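Long-range contact in CurJ (Moorea producens 3L, PDB 5TZ6), which is a polyketide synthase dehydratase domain that carries out a vinylogous dehydration in curacin biosynthesis: residues A[181-195]-A[214-228]. The protein carries 1 engineered substitution. Residues are numbered along the deposited sequence; the frame is centred on the assembly and turned at random.
Sequences SFRWIEQVWLGEGEV and HPTLVDSCFQSIIAL. With 7OD ((2E,5R)-5-hydroxy-2-methylhept-2-enoic acid), chain C.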
ATOM      1  N   SER A 181      17.929  24.151  -7.731  1.00 64.10           N
ATOM      2  CA  SER A 181      17.980  23.198  -6.636  1.00 59.22           C
ATOM      3  C   SER A 181      18.948  22.048  -6.887  1.00 52.83           C
ATOM      4  O   SER A 181      19.263  21.320  -5.942  1.00 49.35           O
ATOM      5  CB  SER A 181      16.574  22.668  -6.362  1.00 71.69           C
ATOM      6  OG  SER A 181      16.036  22.057  -7.517  1.00 83.45           O
ATOM      7  N   PHE A 182      19.472  21.896  -8.102  1.00 47.72           N
ATOM      8  CA  PHE A 182      20.490  20.885  -8.366  1.00 52.56           C
ATOM      9  C   PHE A 182      21.905  21.456  -8.376  1.00 53.43           C
ATOM     10  O   PHE A 182      22.856  20.716  -8.652  1.00 53.48           O
ATOM     11  CB  PHE A 182      20.203  20.169  -9.699  1.00 52.26           C
ATOM     12  CG  PHE A 182      19.305  18.972  -9.560  1.00 59.08           C
ATOM     13  CD1 PHE A 182      19.833  17.720  -9.276  1.00 59.71           C
ATOM     14  CD2 PHE A 182      17.935  19.095  -9.699  1.00 60.25           C
ATOM     15  CE1 PHE A 182      19.005  16.606  -9.127  1.00 53.19           C
ATOM     16  CE2 PHE A 182      17.102  17.987  -9.558  1.00 57.06           C
ATOM     17  CZ  PHE A 182      17.639  16.743  -9.267  1.00 51.39           C
ATOM     18  N   ARG A 183      22.074  22.743  -8.074  1.00 47.85           N
ATOM     19  CA  ARG A 183      23.379  23.401  -8.130  1.00 48.99           C
ATOM     20  C   ARG A 183      23.877  23.623  -6.704  1.00 56.38           C
ATOM     21  O   ARG A 183      23.820  24.726  -6.166  1.00 59.40           O
ATOM     22  CB  ARG A 183      23.295  24.710  -8.929  1.00 55.75           C
ATOM     23  CG  ARG A 183      22.976  24.480 -10.410  1.00 51.59           C
ATOM     24  CD  ARG A 183      22.931  25.763 -11.219  1.00 55.94           C
ATOM     25  NE  ARG A 183      22.640  25.468 -12.616  1.00 50.15           N
ATOM     26  CZ  ARG A 183      23.214  26.075 -13.651  1.00 58.67           C
ATOM     27  NH1 ARG A 183      22.892  25.718 -14.892  1.00 50.20           N
ATOM     28  NH2 ARG A 183      24.135  27.010 -13.447  1.00 51.82           N
ATOM     29  N   TRP A 184      24.371  22.544  -6.096  1.00 52.15           N
ATOM     30  CA  TRP A 184      24.904  22.565  -4.740  1.00 50.61           C
ATOM     31  C   TRP A 184      26.367  22.979  -4.689  1.00 48.07           C
ATOM     32  O   TRP A 184      26.812  23.536  -3.676  1.00 48.92           O
ATOM     33  CB  TRP A 184      24.778  21.175  -4.094  1.00 57.27           C
ATOM     34  CG  TRP A 184      23.414  20.801  -3.577  1.00 50.19           C
ATOM     35  CD1 TRP A 184      22.280  20.604  -4.309  1.00 45.43           C
ATOM     36  CD2 TRP A 184      23.053  20.567  -2.209  1.00 47.06           C
ATOM     37  NE1 TRP A 184      21.235  20.267  -3.484  1.00 51.28           N
ATOM     38  CE2 TRP A 184      21.683  20.238  -2.188  1.00 56.49           C
ATOM     39  CE3 TRP A 184      23.755  20.609  -0.999  1.00 48.44           C
ATOM     40  CZ2 TRP A 184      21.001  19.951  -1.004  1.00 49.62           C
ATOM     41  CZ3 TRP A 184      23.075  20.326   0.179  1.00 50.34           C
ATOM     42  CH2 TRP A 184      21.714  20.001   0.165  1.00 61.87           C
ATOM     43  N   ILE A 185      27.130  22.698  -5.742  1.00 45.30           N
ATOM     44  CA  ILE A 185      28.573  22.915  -5.728  1.00 65.71           C
ATOM     45  C   ILE A 185      28.860  24.409  -5.838  1.00 66.99           C
ATOM     46  O   ILE A 185      28.651  25.020  -6.888  1.00 66.13           O
ATOM     47  CB  ILE A 185      29.272  22.124  -6.839  1.00 55.77           C
ATOM     48  CG1 ILE A 185      29.001  20.624  -6.640  1.00 51.18           C
ATOM     49  CG2 ILE A 185      30.757  22.445  -6.868  1.00 57.70           C
ATOM     50  CD1 ILE A 185      29.616  19.716  -7.662  1.00 57.37           C
ATOM     51  N   GLU A 186      29.333  25.002  -4.743  1.00 77.07           N
ATOM     52  CA  GLU A 186      29.707  26.407  -4.733  1.00 80.48           C
ATOM     53  C   GLU A 186      31.173  26.629  -5.070  1.00 78.32           C
ATOM     54  O   GLU A 186      31.506  27.655  -5.673  1.00 80.65           O
ATOM     55  CB  GLU A 186      29.419  27.032  -3.366  1.00 95.43           C
ATOM     56  CG  GLU A 186      27.947  27.172  -3.033  1.00113.60           C
ATOM     57  CD  GLU A 186      27.465  28.601  -3.170  1.00136.89           C
ATOM     58  OE1 GLU A 186      27.921  29.459  -2.382  1.00143.24           O
ATOM     59  OE2 GLU A 186      26.638  28.871  -4.067  1.00150.22           O
ATOM     60  N   GLN A 187      32.064  25.705  -4.708  1.00 74.99           N
ATOM     61  CA  GLN A 187      33.478  25.942  -4.976  1.00 68.89           C
ATOM     62  C   GLN A 187      34.154  24.641  -5.374  1.00 63.61           C
ATOM     63  O   GLN A 187      33.716  23.557  -4.984  1.00 64.00           O
ATOM     64  CB  GLN A 187      34.176  26.556  -3.759  1.00 70.68           C
ATOM     65  CG  GLN A 187      33.896  28.030  -3.585  1.00 79.96           C
ATOM     66  CD  GLN A 187      34.745  28.647  -2.499  1.00 94.90           C
ATOM     67  OE1 GLN A 187      35.633  29.459  -2.767  1.00 98.90           O
ATOM     68  NE2 GLN A 187      34.489  28.249  -1.259  1.00 99.07           N
ATOM     69  N   VAL A 188      35.228  24.753  -6.155  1.00 58.16           N
ATOM     70  CA  VAL A 188      35.888  23.574  -6.712  1.00 60.81           C
ATOM     71  C   VAL A 188      37.396  23.774  -6.703  1.00 66.94           C
ATOM     72  O   VAL A 188      37.900  24.797  -7.180  1.00 76.80           O
ATOM     73  CB  VAL A 188      35.394  23.267  -8.138  1.00 61.78           C
ATOM     74  CG1 VAL A 188      36.019  21.970  -8.656  1.00 54.70           C
ATOM     75  CG2 VAL A 188      33.877  23.165  -8.152  1.00 48.44           C
ATOM     76  N   TRP A 189      38.113  22.779  -6.184  1.00 59.62           N
ATOM     77  CA  TRP A 189      39.570  22.761  -6.174  1.00 67.20           C
ATOM     78  C   TRP A 189      40.040  21.483  -6.844  1.00 66.18           C
ATOM     79  O   TRP A 189      39.642  20.385  -6.438  1.00 69.45           O
ATOM     80  CB  TRP A 189      40.118  22.837  -4.750  1.00 73.57           C
ATOM     81  CG  TRP A 189      39.877  24.143  -4.106  1.00 78.45           C
ATOM     82  CD1 TRP A 189      40.697  25.230  -4.121  1.00 82.00           C
ATOM     83  CD2 TRP A 189      38.735  24.508  -3.329  1.00 80.80           C
ATOM     84  NE1 TRP A 189      40.131  26.257  -3.406  1.00 83.97           N
ATOM     85  CE2 TRP A 189      38.926  25.838  -2.908  1.00 83.36           C
ATOM     86  CE3 TRP A 189      37.567  23.838  -2.952  1.00 76.83           C
ATOM     87  CZ2 TRP A 189      37.992  26.514  -2.128  1.00 85.62           C
ATOM     88  CZ3 TRP A 189      36.641  24.509  -2.176  1.00 84.20           C
ATOM     89  CH2 TRP A 189      36.859  25.835  -1.771  1.00 87.86           C
ATOM     90  N   LEU A 190      40.875  21.624  -7.862  1.00 58.00           N
ATOM     91  CA  LEU A 190      41.409  20.484  -8.588  1.00 70.14           C
ATOM     92  C   LEU A 190      42.800  20.140  -8.077  1.00 81.02           C
ATOM     93  O   LEU A 190      43.589  21.032  -7.735  1.00 85.32           O
ATOM     94  CB  LEU A 190      41.476  20.759 -10.091  1.00 71.57           C
ATOM     95  CG  LEU A 190      40.216  20.548 -10.926  1.00 69.28           C
ATOM     96  CD1 LEU A 190      40.509  20.901 -12.371  1.00 70.27           C
ATOM     97  CD2 LEU A 190      39.730  19.107 -10.821  1.00 69.06           C
ATOM     98  N   GLY A 191      43.079  18.838  -8.025  1.00 79.18           N
ATOM     99  CA  GLY A 191      44.390  18.283  -7.776  1.00 84.38           C
ATOM    100  C   GLY A 191      44.767  17.331  -8.895  1.00 89.51           C
ATOM    101  O   GLY A 191      44.268  17.422 -10.022  1.00 89.15           O
ATOM    102  N   GLU A 192      45.637  16.386  -8.563  1.00 89.98           N
ATOM    103  CA  GLU A 192      46.084  15.398  -9.540  1.00100.80           C
ATOM    104  C   GLU A 192      45.133  14.202  -9.487  1.00 94.50           C
ATOM    105  O   GLU A 192      45.195  13.376  -8.571  1.00100.40           O
ATOM    106  CB  GLU A 192      47.527  14.992  -9.275  1.00120.44           C
ATOM    107  CG  GLU A 192      48.262  14.585 -10.541  1.00141.01           C
ATOM    108  CD  GLU A 192      47.996  15.541 -11.697  1.00154.23           C
ATOM    109  OE1 GLU A 192      46.879  15.511 -12.253  1.00157.94           O
ATOM    110  OE2 GLU A 192      48.900  16.330 -12.041  1.00159.47           O
ATOM    111  N   GLY A 193      44.250  14.102 -10.481  1.00 75.07           N
ATOM    112  CA  GLY A 193      43.244  13.054 -10.501  1.00 64.81           C
ATOM    113  C   GLY A 193      42.285  13.070  -9.330  1.00 68.71           C
ATOM    114  O   GLY A 193      41.641  12.058  -9.052  1.00 64.03           O
ATOM    115  N   GLU A 194      42.172  14.195  -8.628  1.00 74.93           N
ATOM    116  CA  GLU A 194      41.291  14.313  -7.476  1.00 73.67           C
ATOM    117  C   GLU A 194      40.680  15.709  -7.474  1.00 68.79           C
ATOM    118  O   GLU A 194      41.252  16.651  -8.029  1.00 69.74           O
ATOM    119  CB  GLU A 194      42.038  14.021  -6.161  1.00 79.58           C
ATOM    120  CG  GLU A 194      43.172  14.989  -5.849  1.00 85.91           C
ATOM    121  CD  GLU A 194      44.250  14.367  -4.968  1.00 91.95           C
ATOM    122  OE1 GLU A 194      45.422  14.799  -5.061  1.00 94.90           O
ATOM    123  OE2 GLU A 194      43.929  13.440  -4.192  1.00 88.60           O
ATOM    124  N   VAL A 195      39.512  15.834  -6.852  1.00 61.69           N
ATOM    125  CA  VAL A 195      38.790  17.099  -6.805  1.00 60.99           C
ATOM    126  C   VAL A 195      38.102  17.226  -5.454  1.00 60.56           C
ATOM    127  O   VAL A 195      37.594  16.242  -4.907  1.00 59.35           O
ATOM    128  CB  VAL A 195      37.761  17.217  -7.949  1.00 60.00           C
ATOM    129  CG1 VAL A 195      36.639  16.212  -7.759  1.00 50.72           C
ATOM    130  CG2 VAL A 195      37.202  18.636  -8.022  1.00 59.41           C
ATOM    131  N   HIS A 214      19.095  14.431   0.423  1.00 61.97           N
ATOM    132  CA  HIS A 214      18.232  14.981  -0.606  1.00 43.28           C
ATOM    133  C   HIS A 214      18.674  14.479  -1.979  1.00 47.67           C
ATOM    134  O   HIS A 214      19.878  14.372  -2.246  1.00 48.35           O
ATOM    135  CB  HIS A 214      18.265  16.508  -0.567  1.00 45.82           C
ATOM    136  CG  HIS A 214      17.095  17.156  -1.240  1.00 55.64           C
ATOM    137  ND1 HIS A 214      17.027  17.333  -2.605  1.00 55.29           N
ATOM    138  CD2 HIS A 214      15.949  17.675  -0.736  1.00 57.73           C
ATOM    139  CE1 HIS A 214      15.887  17.929  -2.914  1.00 55.21           C
ATOM    140  NE2 HIS A 214      15.216  18.149  -1.797  1.00 57.92           N
ATOM    141  N   PRO A 215      17.739  14.117  -2.855  1.00 43.20           N
ATOM    142  CA  PRO A 215      18.148  13.676  -4.198  1.00 37.97           C
ATOM    143  C   PRO A 215      19.156  14.613  -4.844  1.00 55.29           C
ATOM    144  O   PRO A 215      20.138  14.141  -5.437  1.00 54.24           O
ATOM    145  CB  PRO A 215      16.825  13.625  -4.970  1.00 42.51           C
ATOM    146  CG  PRO A 215      15.759  13.474  -3.926  1.00 40.37           C
ATOM    147  CD  PRO A 215      16.279  14.104  -2.662  1.00 47.29           C
ATOM    148  N   THR A 216      18.958  15.932  -4.717  1.00 52.03           N
ATOM    149  CA  THR A 216      19.845  16.884  -5.381  1.00 39.59           C
ATOM    150  C   THR A 216      21.245  16.870  -4.783  1.00 51.02           C
ATOM    151  O   THR A 216      22.218  17.170  -5.484  1.00 51.25           O
ATOM    152  CB  THR A 216      19.263  18.300  -5.317  1.00 48.91           C
ATOM    153  OG1 THR A 216      19.085  18.705  -3.952  1.00 50.47           O
ATOM    154  CG2 THR A 216      17.927  18.365  -6.045  1.00 48.83           C
ATOM    155  N   LEU A 217      21.375  16.526  -3.500  1.00 45.89           N
ATOM    156  CA  LEU A 217      22.707  16.422  -2.908  1.00 51.95           C
ATOM    157  C   LEU A 217      23.460  15.214  -3.458  1.00 50.49           C
ATOM    158  O   LEU A 217      24.640  15.319  -3.829  1.00 61.13           O
ATOM    159  CB  LEU A 217      22.586  16.343  -1.386  1.00 56.12           C
ATOM    160  CG  LEU A 217      23.880  16.112  -0.610  1.00 55.57           C
ATOM    161  CD1 LEU A 217      24.906  17.185  -0.951  1.00 54.38           C
ATOM    162  CD2 LEU A 217      23.594  16.084   0.882  1.00 57.69           C
ATOM    163  N   VAL A 218      22.782  14.068  -3.547  1.00 46.98           N
ATOM    164  CA  VAL A 218      23.381  12.881  -4.155  1.00 49.46           C
ATOM    165  C   VAL A 218      23.804  13.176  -5.587  1.00 49.21           C
ATOM    166  O   VAL A 218      24.931  12.851  -6.009  1.00 48.14           O
ATOM    167  CB  VAL A 218      22.392  11.702  -4.086  1.00 50.06           C
ATOM    168  CG1 VAL A 218      22.965  10.467  -4.772  1.00 47.49           C
ATOM    169  CG2 VAL A 218      22.050  11.396  -2.632  1.00 53.49           C
ATOM    170  N   ASP A 219      22.926  13.840  -6.345  1.00 51.25           N
ATOM    171  CA  ASP A 219      23.282  14.162  -7.716  1.00 57.47           C
ATOM    172  C   ASP A 219      24.501  15.064  -7.762  1.00 54.54           C
ATOM    173  O   ASP A 219      25.414  14.833  -8.557  1.00 52.59           O
ATOM    174  CB  ASP A 219      22.116  14.816  -8.445  1.00 73.43           C
ATOM    175  CG  ASP A 219      22.306  14.800  -9.946  1.00 88.50           C
ATOM    176  OD1 ASP A 219      22.107  13.727 -10.554  1.00104.22           O
ATOM    177  OD2 ASP A 219      22.672  15.855 -10.515  1.00 88.44           O
ATOM    178  N   SER A 220      24.543  16.091  -6.910  1.00 51.39           N
ATOM    179  CA  SER A 220      25.707  16.972  -6.907  1.00 48.65           C
ATOM    180  C   SER A 220      26.982  16.168  -6.695  1.00 56.97           C
ATOM    181  O   SER A 220      28.000  16.388  -7.374  1.00 65.40           O
ATOM    182  CB  SER A 220      25.558  18.030  -5.814  1.00 46.02           C
ATOM    183  OG  SER A 220      24.415  18.841  -6.034  1.00 51.49           O
ATOM    184  N   CYS A 221      26.926  15.193  -5.784  1.00 56.43           N
ATOM    185  CA  CYS A 221      28.086  14.339  -5.561  1.00 57.57           C
ATOM    186  C   CYS A 221      28.510  13.657  -6.852  1.00 54.80           C
ATOM    187  O   CYS A 221      29.697  13.645  -7.197  1.00 55.18           O
ATOM    188  CB  CYS A 221      27.786  13.302  -4.475  1.00 52.63           C
ATOM    189  SG  CYS A 221      27.819  13.973  -2.808  1.00 67.23           S
ATOM    190  N   PHE A 222      27.553  13.089  -7.591  1.00 48.46           N
ATOM    191  CA  PHE A 222      27.924  12.513  -8.883  1.00 50.12           C
ATOM    192  C   PHE A 222      28.438  13.566  -9.864  1.00 60.18           C
ATOM    193  O   PHE A 222      29.280  13.256 -10.715  1.00 58.68           O
ATOM    194  CB  PHE A 222      26.744  11.755  -9.489  1.00 52.54           C
ATOM    195  CG  PHE A 222      26.271  10.601  -8.653  1.00 53.79           C
ATOM    196  CD1 PHE A 222      27.071  10.083  -7.645  1.00 58.62           C
ATOM    197  CD2 PHE A 222      25.034  10.018  -8.886  1.00 57.56           C
ATOM    198  CE1 PHE A 222      26.639   9.023  -6.870  1.00 52.36           C
ATOM    199  CE2 PHE A 222      24.596   8.954  -8.122  1.00 59.06           C
ATOM    200  CZ  PHE A 222      25.400   8.456  -7.110  1.00 55.71           C
ATOM    201  N   GLN A 223      27.959  14.813  -9.755  1.00 55.25           N
ATOM    202  CA  GLN A 223      28.407  15.875 -10.654  1.00 54.53           C
ATOM    203  C   GLN A 223      29.869  16.211 -10.433  1.00 58.48           C
ATOM    204  O   GLN A 223      30.533  16.714 -11.347  1.00 48.36           O
ATOM    205  CB  GLN A 223      27.582  17.144 -10.461  1.00 46.71           C
ATOM    206  CG  GLN A 223      26.102  17.023 -10.709  1.00 54.00           C
ATOM    207  CD  GLN A 223      25.367  18.245 -10.201  1.00 56.24           C
ATOM    208  OE1 GLN A 223      25.961  19.310 -10.056  1.00 60.43           O
ATOM    209  NE2 GLN A 223      24.082  18.095  -9.906  1.00 61.93           N
ATOM    210  N   SER A 224      30.382  15.972  -9.225  1.00 62.54           N
ATOM    211  CA  SER A 224      31.779  16.305  -8.970  1.00 60.71           C
ATOM    212  C   SER A 224      32.712  15.657  -9.988  1.00 55.56           C
ATOM    213  O   SER A 224      33.738  16.244 -10.347  1.00 64.27           O
ATOM    214  CB  SER A 224      32.180  15.886  -7.554  1.00 59.03           C
ATOM    215  OG  SER A 224      32.027  14.489  -7.367  1.00 60.41           O
ATOM    216  N   ILE A 225      32.376  14.462 -10.486  1.00 46.69           N
ATOM    217  CA  ILE A 225      33.311  13.782 -11.378  1.00 52.32           C
ATOM    218  C   ILE A 225      33.488  14.565 -12.664  1.00 59.01           C
ATOM    219  O   ILE A 225      34.537  14.464 -13.310  1.00 63.89           O
ATOM    220  CB  ILE A 225      32.878  12.337 -11.706  1.00 59.87           C
ATOM    221  CG1 ILE A 225      31.931  12.324 -12.904  1.00 59.61           C
ATOM    222  CG2 ILE A 225      32.261  11.649 -10.490  1.00 63.93           C
ATOM    223  CD1 ILE A 225      32.240  11.217 -13.890  1.00 72.71           C
ATOM    224  N   ILE A 226      32.495  15.371 -13.039  1.00 55.55           N
ATOM    225  CA  ILE A 226      32.613  16.154 -14.260  1.00 48.45           C
ATOM    226  C   ILE A 226      33.860  17.021 -14.205  1.00 52.97           C
ATOM    227  O   ILE A 226      34.454  17.337 -15.243  1.00 51.60           O
ATOM    228  CB  ILE A 226      31.349  17.011 -14.463  1.00 47.26           C
ATOM    229  CG1 ILE A 226      30.148  16.132 -14.818  1.00 46.81           C
ATOM    230  CG2 ILE A 226      31.594  18.097 -15.517  1.00 43.41           C
ATOM    231  CD1 ILE A 226      30.363  15.261 -16.041  1.00 55.34           C
ATOM    232  N   ALA A 227      34.286  17.409 -12.998  1.00 51.18           N
ATOM    233  CA  ALA A 227      35.427  18.304 -12.847  1.00 55.71           C
ATOM    234  C   ALA A 227      36.754  17.646 -13.195  1.00 57.28           C
ATOM    235  O   ALA A 227      37.758  18.354 -13.328  1.00 69.38           O
ATOM    236  CB  ALA A 227      35.481  18.852 -11.419  1.00 53.46           C
ATOM    237  N   LEU A 228      36.785  16.330 -13.365  1.00 52.79           N
ATOM    238  CA  LEU A 228      37.996  15.640 -13.782  1.00 53.74           C
ATOM    239  C   LEU A 228      38.034  15.351 -15.276  1.00 58.33           C
ATOM    240  O   LEU A 228      38.986  14.721 -15.743  1.00 64.18           O
ATOM    241  CB  LEU A 228      38.147  14.329 -13.005  1.00 56.75           C
ATOM    242  CG  LEU A 228      37.975  14.432 -11.493  1.00 58.15           C
ATOM    243  CD1 LEU A 228      37.936  13.048 -10.874  1.00 59.66           C
ATOM    244  CD2 LEU A 228      39.099  15.256 -10.878  1.00 65.05           C
TER
HETATM  245  OAB 7OD C1301      21.095  12.033 -18.129  1.00 97.06           O
HETATM  246  CAA 7OD C1301      20.684  11.208 -17.288  1.00 99.15           C
HETATM  247  OAI 7OD C1301      19.769  10.410 -17.596  1.00102.31           O
HETATM  248  CAC 7OD C1301      21.301  11.171 -15.885  1.00 98.78           C
HETATM  249  CAK 7OD C1301      20.787  10.152 -14.856  1.00 98.97           C
HETATM  250  CAD 7OD C1301      22.426  12.148 -15.505  1.00 99.76           C
HETATM  251  CAE 7OD C1301      23.013  12.071 -14.086  1.00101.78           C
HETATM  252  CAF 7OD C1301      24.243  12.968 -13.805  1.00103.88           C
HETATM  253  OAH 7OD C1301      23.831  14.085 -13.012  1.00 97.22           O
HETATM  254  CAG 7OD C1301      24.940  13.493 -15.066  1.00103.39           C
HETATM  255  CAJ 7OD C1301      26.319  14.020 -14.662  1.00104.23           C
HETATM  256  O   HOH W   1      25.835  20.744  -7.262  1.00141.51           O
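Phe182 lays one ring face on Thr216, whose CG2 stands 3.5 Å from the ring centroid in a CH-pi contact, while Asp219 CB lies at the ring edge. Threonine suits this place because its two branches part: OG1, at chi1 59°, sits between backbone N and carbonyl carbon. There Thr216 OG1 takes the indole N-H of Trp184 NE1 at 2.7 Å, a bond bent to 142°. Leu217 covers one face of that indole, its CB over the six-membered ring and its CD1 3.6 Å from Trp184 CE3. Gln223, long and two-ended, joins loop to helix: its NE2 donates to Phe182 O (3.2 Å, 167°) in the carbonyl plane and to Asp219 OD2 (2.7 Å) on the anti side. A water gripped by Ile185 N, Ser220 OG and Gln223 OE1 fixes the amide's other end. Farther along, the small Ala227 lets Val188 and Val195, from neighbouring strands, close on the helical turns that follow, and Leu228 CD2 packs 3.8 Å from Val195 CB. Asp219 OD1 accepts from the ligand hydroxyl OAH at 3.0 Å; Gln223, bonded to the other carboxylate oxygen, is placed as a second-shell residue that would help hold Asp219 in position.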